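Local atomic coordinates of aac(6')-Ii (Enterococcus faecium, PDB entry 5E96), a protein that probably transfers an acetyl group from acetyl-CoA to the 6'-amino group of aminoglycoside antibiotics. Residues P11-Q16 and D54-F59. Numbering follows the deposited sequence.
Sequences PVLKDQ and DELVGF. With EDO (1,2-ethanediol), chain C.
The side-chain amide of Gln16 bridges the first turns of helix 11-24 and the start of strand 55-66, using both its ends. Gln16 OE1 accepts the backbone N-H of Leu56 (N to OE1 3.1 Å), the donor standing above the carbonyl plane, while Gln16 NE2 gives a bent bond of 2.7 Å to Glu55 OE1. With CG anti to the carbonyl carbon (chi1 -63°) and the chain extended beyond it, the amide reaches the strand; Glu55, bent at chi2, brings its carboxylate back to meet it, the two planes 37° apart. Together these bonds fix the amide's rotation.

Packing is close on the inner side. Leu56 CB lies 3.8 Å from Gln16 CB, and Leu56 CD2 rests 3.9 Å from Leu13 O. Leu13 CD1 approaches Leu56 CB at 4.1 Å, and Leu17 of the same helix also touches Leu56.

The outer side is looser and exposed at Asp54 and Glu55. Here a 1,2-ethanediol, probably from the crystallisation liquor, hydrogen-bonds through O2 to Asp54 O at 2.7 Å.

This is helix-on-sheet packing of the GNAT fold, with the first helix lying against the start of strand 55-66, an inner strand antiparallel to both its neighbours, just after the hairpin turn from strand 46-52.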
loop_
_atom_site.group_PDB
_atom_site.type_symbol
_atom_site.label_atom_id
_atom_site.label_comp_id
_atom_site.label_asym_id
_atom_site.label_seq_id
_atom_site.Cartn_x
_atom_site.Cartn_y
_atom_site.Cartn_z
ATOM N N PRO A 11 19.374 -0.177 18.082
ATOM C CA PRO A 11 18.289 -0.979 18.660
ATOM C C PRO A 11 17.447 -0.256 19.704
ATOM O O PRO A 11 16.259 -0.560 19.874
ATOM C CB PRO A 11 19.021 -2.207 19.217
ATOM C CG PRO A 11 20.382 -1.668 19.554
ATOM C CD PRO A 11 20.688 -0.780 18.369
ATOM N N VAL A 12 18.053 0.696 20.407
ATOM C CA VAL A 12 17.320 1.457 21.411
ATOM C C VAL A 12 16.334 2.397 20.717
ATOM O O VAL A 12 15.206 2.573 21.179
ATOM C CB VAL A 12 18.269 2.284 22.298
ATOM C CG1 VAL A 12 17.472 3.232 23.189
ATOM C CG2 VAL A 12 19.112 1.349 23.152
ATOM N N LEU A 13 16.764 3.008 19.615
ATOM C CA LEU A 13 15.893 3.913 18.869
ATOM C C LEU A 13 14.705 3.104 18.313
ATOM O O LEU A 13 13.583 3.601 18.242
ATOM C CB LEU A 13 16.661 4.569 17.715
ATOM C CG LEU A 13 16.021 5.846 17.150
ATOM C CD1 LEU A 13 16.082 6.957 18.197
ATOM C CD2 LEU A 13 16.741 6.274 15.880
ATOM N N LYS A 14 14.960 1.861 17.916
ATOM C CA LYS A 14 13.898 1.012 17.391
ATOM C C LYS A 14 12.965 0.568 18.505
ATOM O O LYS A 14 11.765 0.399 18.275
ATOM C CB LYS A 14 14.478 -0.193 16.659
ATOM C CG LYS A 14 15.191 0.214 15.391
ATOM C CD LYS A 14 15.433 -0.949 14.465
ATOM C CE LYS A 14 16.469 -1.898 15.010
ATOM N NZ LYS A 14 16.736 -2.966 14.010
ATOM N N ASP A 15 13.507 0.385 19.709
ATOM C CA ASP A 15 12.675 0.011 20.850
ATOM C C ASP A 15 11.743 1.175 21.171
ATOM O O ASP A 15 10.574 0.975 21.484
ATOM C CB ASP A 15 13.516 -0.300 22.089
ATOM C CG ASP A 15 14.150 -1.674 22.033
ATOM O OD1 ASP A 15 13.854 -2.427 21.085
ATOM O OD2 ASP A 15 14.942 -2.001 22.941
ATOM N N GLN A 16 12.267 2.394 21.092
ATOM C CA GLN A 16 11.449 3.565 21.375
ATOM C C GLN A 16 10.365 3.780 20.309
ATOM O O GLN A 16 9.268 4.244 20.622
ATOM C CB GLN A 16 12.326 4.813 21.497
ATOM C CG GLN A 16 13.316 4.749 22.657
ATOM C CD GLN A 16 14.083 6.048 22.845
ATOM O OE1 GLN A 16 14.542 6.657 21.881
ATOM N NE2 GLN A 16 14.239 6.467 24.094
ATOM N N ASP A 54 18.109 12.526 23.416
ATOM C CA ASP A 54 18.271 11.086 23.210
ATOM C C ASP A 54 16.964 10.312 23.388
ATOM O O ASP A 54 16.974 9.135 23.741
ATOM C CB ASP A 54 19.328 10.512 24.159
ATOM C CG ASP A 54 20.707 11.103 23.925
ATOM O OD1 ASP A 54 21.108 11.248 22.749
ATOM O OD2 ASP A 54 21.396 11.412 24.922
ATOM N N GLU A 55 15.841 10.980 23.152
ATOM C CA GLU A 55 14.531 10.338 23.266
ATOM C C GLU A 55 13.786 10.509 21.939
ATOM O O GLU A 55 13.680 11.617 21.423
ATOM C CB GLU A 55 13.715 10.982 24.393
ATOM C CG GLU A 55 14.446 11.056 25.731
ATOM C CD GLU A 55 14.629 9.698 26.382
ATOM O OE1 GLU A 55 14.573 8.679 25.663
ATOM O OE2 GLU A 55 14.842 9.650 27.613
ATOM N N LEU A 56 13.295 9.412 21.372
ATOM C CA LEU A 56 12.548 9.496 20.124
ATOM C C LEU A 56 11.192 10.109 20.455
ATOM O O LEU A 56 10.411 9.509 21.184
ATOM C CB LEU A 56 12.337 8.108 19.519
ATOM C CG LEU A 56 11.585 8.076 18.180
ATOM C CD1 LEU A 56 12.463 8.677 17.088
ATOM C CD2 LEU A 56 11.216 6.645 17.809
ATOM N N VAL A 57 10.917 11.300 19.931
ATOM C CA VAL A 57 9.639 11.964 20.187
ATOM C C VAL A 57 8.717 11.912 18.961
ATOM O O VAL A 57 7.537 12.257 19.048
ATOM C CB VAL A 57 9.840 13.454 20.591
ATOM C CG1 VAL A 57 10.680 13.542 21.867
ATOM C CG2 VAL A 57 10.516 14.223 19.458
ATOM N N GLY A 58 9.256 11.485 17.823
ATOM C CA GLY A 58 8.444 11.401 16.623
ATOM C C GLY A 58 9.095 10.593 15.520
ATOM O O GLY A 58 10.313 10.413 15.503
ATOM N N PHE A 59 8.281 10.113 14.587
ATOM C CA PHE A 59 8.784 9.320 13.476
ATOM C C PHE A 59 7.884 9.476 12.250
ATOM O O PHE A 59 6.664 9.584 12.365
ATOM C CB PHE A 59 8.839 7.839 13.866
ATOM C CG PHE A 59 9.306 6.930 12.749
ATOM C CD1 PHE A 59 10.665 6.755 12.493
ATOM C CD2 PHE A 59 8.380 6.263 11.942
ATOM C CE1 PHE A 59 11.106 5.932 11.451
ATOM C CE2 PHE A 59 8.802 5.433 10.890
ATOM C CZ PHE A 59 10.175 5.268 10.642
HETATM C C1 EDO C . 19.335 6.671 21.904
HETATM O O1 EDO C . 20.296 6.233 20.956
HETATM C C2 EDO C . 18.409 7.687 21.242
HETATM O O2 EDO C . 17.068 7.415 21.635
#